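Local coordinates for protein transcriptional regulator, MerR family (Bacillus thuringiensis serovar konkukian, PDB 3GPV) that probably binds DNA and regulates transcription, as a two-chain member of the MerR family with a helix-turn-helix DNA-binding region, at residues B[24-29]-B[65-70]. Residues are numbered along the deposited sequence; the frame is centred on the assembly and turned at random.
Sequences KMQHLT and MILCLK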
loop_
_atom_site.group_PDB
_atom_site.type_symbol
_atom_site.label_atom_id
_atom_site.label_comp_id
_atom_site.label_asym_id
_atom_site.label_seq_id
_atom_site.Cartn_x
_atom_site.Cartn_y
_atom_site.Cartn_z
ATOM N N LYS B 24 -5.474 3.149 -21.052
ATOM C CA LYS B 24 -5.290 1.783 -21.508
ATOM C C LYS B 24 -3.823 1.368 -21.409
ATOM O O LYS B 24 -3.513 0.292 -20.900
ATOM C CB LYS B 24 -5.781 1.635 -22.945
ATOM C CG LYS B 24 -7.234 2.026 -23.140
ATOM C CD LYS B 24 -7.734 1.726 -24.541
ATOM C CE LYS B 24 -9.208 2.089 -24.679
ATOM N NZ LYS B 24 -9.755 1.725 -26.021
HETATM N N MSE B 25 -2.913 2.209 -21.892
HETATM C CA MSE B 25 -1.511 1.857 -21.818
HETATM C C MSE B 25 -1.052 1.726 -20.375
HETATM O O MSE B 25 -0.260 0.852 -20.057
HETATM C CB MSE B 25 -0.661 2.894 -22.544
HETATM C CG MSE B 25 -0.864 2.880 -24.038
HETATM SE SE MSE B 25 0.296 4.156 -24.903
HETATM C CE MSE B 25 -0.520 5.791 -24.478
ATOM N N GLN B 26 -1.558 2.591 -19.506
ATOM C CA GLN B 26 -1.153 2.548 -18.104
ATOM C C GLN B 26 -2.031 1.672 -17.252
ATOM O O GLN B 26 -1.908 1.684 -16.037
ATOM C CB GLN B 26 -1.057 3.959 -17.498
ATOM C CG GLN B 26 -0.027 4.805 -18.212
ATOM C CD GLN B 26 1.374 4.240 -18.074
ATOM O OE1 GLN B 26 1.840 3.980 -16.964
ATOM N NE2 GLN B 26 2.059 4.053 -19.205
ATOM N N HIS B 27 -2.872 0.866 -17.898
ATOM C CA HIS B 27 -3.780 -0.025 -17.187
ATOM C C HIS B 27 -4.498 0.730 -16.079
ATOM O O HIS B 27 -4.630 0.242 -14.956
ATOM C CB HIS B 27 -3.026 -1.221 -16.602
ATOM C CG HIS B 27 -2.469 -2.142 -17.636
ATOM N ND1 HIS B 27 -1.624 -3.185 -17.329
ATOM C CD2 HIS B 27 -2.638 -2.178 -18.978
ATOM C CE1 HIS B 27 -1.294 -3.823 -18.437
ATOM N NE2 HIS B 27 -1.896 -3.232 -19.453
ATOM N N LEU B 28 -4.946 1.936 -16.412
ATOM C CA LEU B 28 -5.673 2.788 -15.481
ATOM C C LEU B 28 -7.088 2.942 -16.013
ATOM O O LEU B 28 -7.322 2.778 -17.207
ATOM C CB LEU B 28 -5.028 4.169 -15.403
ATOM C CG LEU B 28 -3.639 4.326 -14.789
ATOM C CD1 LEU B 28 -3.079 5.685 -15.175
ATOM C CD2 LEU B 28 -3.719 4.181 -13.278
ATOM N N THR B 29 -8.033 3.241 -15.129
ATOM C CA THR B 29 -9.407 3.445 -15.555
ATOM C C THR B 29 -9.489 4.914 -15.931
ATOM O O THR B 29 -8.681 5.717 -15.471
ATOM C CB THR B 29 -10.418 3.153 -14.420
ATOM O OG1 THR B 29 -10.192 4.049 -13.326
ATOM C CG2 THR B 29 -10.280 1.718 -13.940
HETATM N N MSE B 65 6.091 8.818 -13.479
HETATM C CA MSE B 65 6.652 9.132 -12.166
HETATM C C MSE B 65 5.522 9.367 -11.189
HETATM O O MSE B 65 5.586 8.916 -10.057
HETATM C CB MSE B 65 7.579 10.349 -12.196
HETATM C CG MSE B 65 8.208 10.659 -10.825
HETATM SE SE MSE B 65 9.308 9.218 -10.062
HETATM C CE MSE B 65 10.739 9.346 -11.368
ATOM N N ILE B 66 4.483 10.058 -11.630
ATOM C CA ILE B 66 3.353 10.305 -10.752
ATOM C C ILE B 66 2.892 8.957 -10.231
ATOM O O ILE B 66 2.769 8.764 -9.032
ATOM C CB ILE B 66 2.190 11.023 -11.478
ATOM C CG1 ILE B 66 2.641 12.416 -11.907
ATOM C CG2 ILE B 66 0.984 11.111 -10.570
ATOM C CD1 ILE B 66 3.295 13.234 -10.791
ATOM N N LEU B 67 2.714 8.001 -11.137
ATOM C CA LEU B 67 2.269 6.674 -10.745
ATOM C C LEU B 67 3.277 5.948 -9.853
ATOM O O LEU B 67 2.891 5.248 -8.918
ATOM C CB LEU B 67 1.970 5.827 -11.991
ATOM C CG LEU B 67 0.842 6.355 -12.885
ATOM C CD1 LEU B 67 0.686 5.483 -14.107
ATOM C CD2 LEU B 67 -0.449 6.394 -12.095
ATOM N N CYS B 68 4.558 6.115 -10.155
ATOM C CA CYS B 68 5.616 5.487 -9.385
ATOM C C CYS B 68 5.581 5.971 -7.941
ATOM O O CYS B 68 5.629 5.178 -7.012
ATOM C CB CYS B 68 6.970 5.812 -10.014
ATOM S SG CYS B 68 8.422 5.362 -9.025
ATOM N N LEU B 69 5.487 7.282 -7.767
ATOM C CA LEU B 69 5.443 7.889 -6.445
ATOM C C LEU B 69 4.155 7.536 -5.704
ATOM O O LEU B 69 4.158 7.335 -4.492
ATOM C CB LEU B 69 5.579 9.411 -6.577
ATOM C CG LEU B 69 6.914 9.883 -7.162
ATOM C CD1 LEU B 69 6.893 11.374 -7.418
ATOM C CD2 LEU B 69 8.012 9.533 -6.204
ATOM N N LYS B 70 3.052 7.459 -6.434
ATOM C CA LYS B 70 1.778 7.125 -5.819
ATOM C C LYS B 70 1.747 5.654 -5.419
ATOM O O LYS B 70 1.238 5.305 -4.360
ATOM C CB LYS B 70 0.626 7.455 -6.777
ATOM C CG LYS B 70 -0.724 6.859 -6.408
ATOM C CD LYS B 70 -0.847 5.443 -6.963
ATOM C CE LYS B 70 -2.243 4.859 -6.786
ATOM N NZ LYS B 70 -2.345 3.526 -7.456
#
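Q26 and L67 mark the nearest backbone approach, 9.1 Å from CA to CA, where the turn after helix 19-25 faces the last turns of helix 57-70. At that spacing the backbones stay apart and the contact is made by side chains. H27, at positive phi (48°), is the C-prime residue of a Schellman motif: its N bonds to K24 O, the helix ends, and the reversal lets both Q26 and L28 point toward helix 57-70. L67 reaches back with both methyls. Its CD1 meets L28 CD1 tip to tip at 3.9 Å, while CD2 lies 4.1 Å from L28 CD2; leucine, ending in two methyls, suits side chains that must meet end on across a gap. Q26, bent at chi2 (-63°), runs aslant to L67, its OE1 3.4 Å from L67 CD1 without a hydrogen bond. Glutamine fits this partly exposed border: CB lies beside L67 CD1, and the amide can probably meet solvent. Y36 of helix 30-38 touches L67 and I33 touches L28, so the leucine pair joins the helix-turn-helix, 19-25 and 30-38, to helix 57-70 within the MerR-type winged-helix region. With no hydrogen bond or salt bridge between the segments, cohesion here rests on dispersion and the hydrophobic effect.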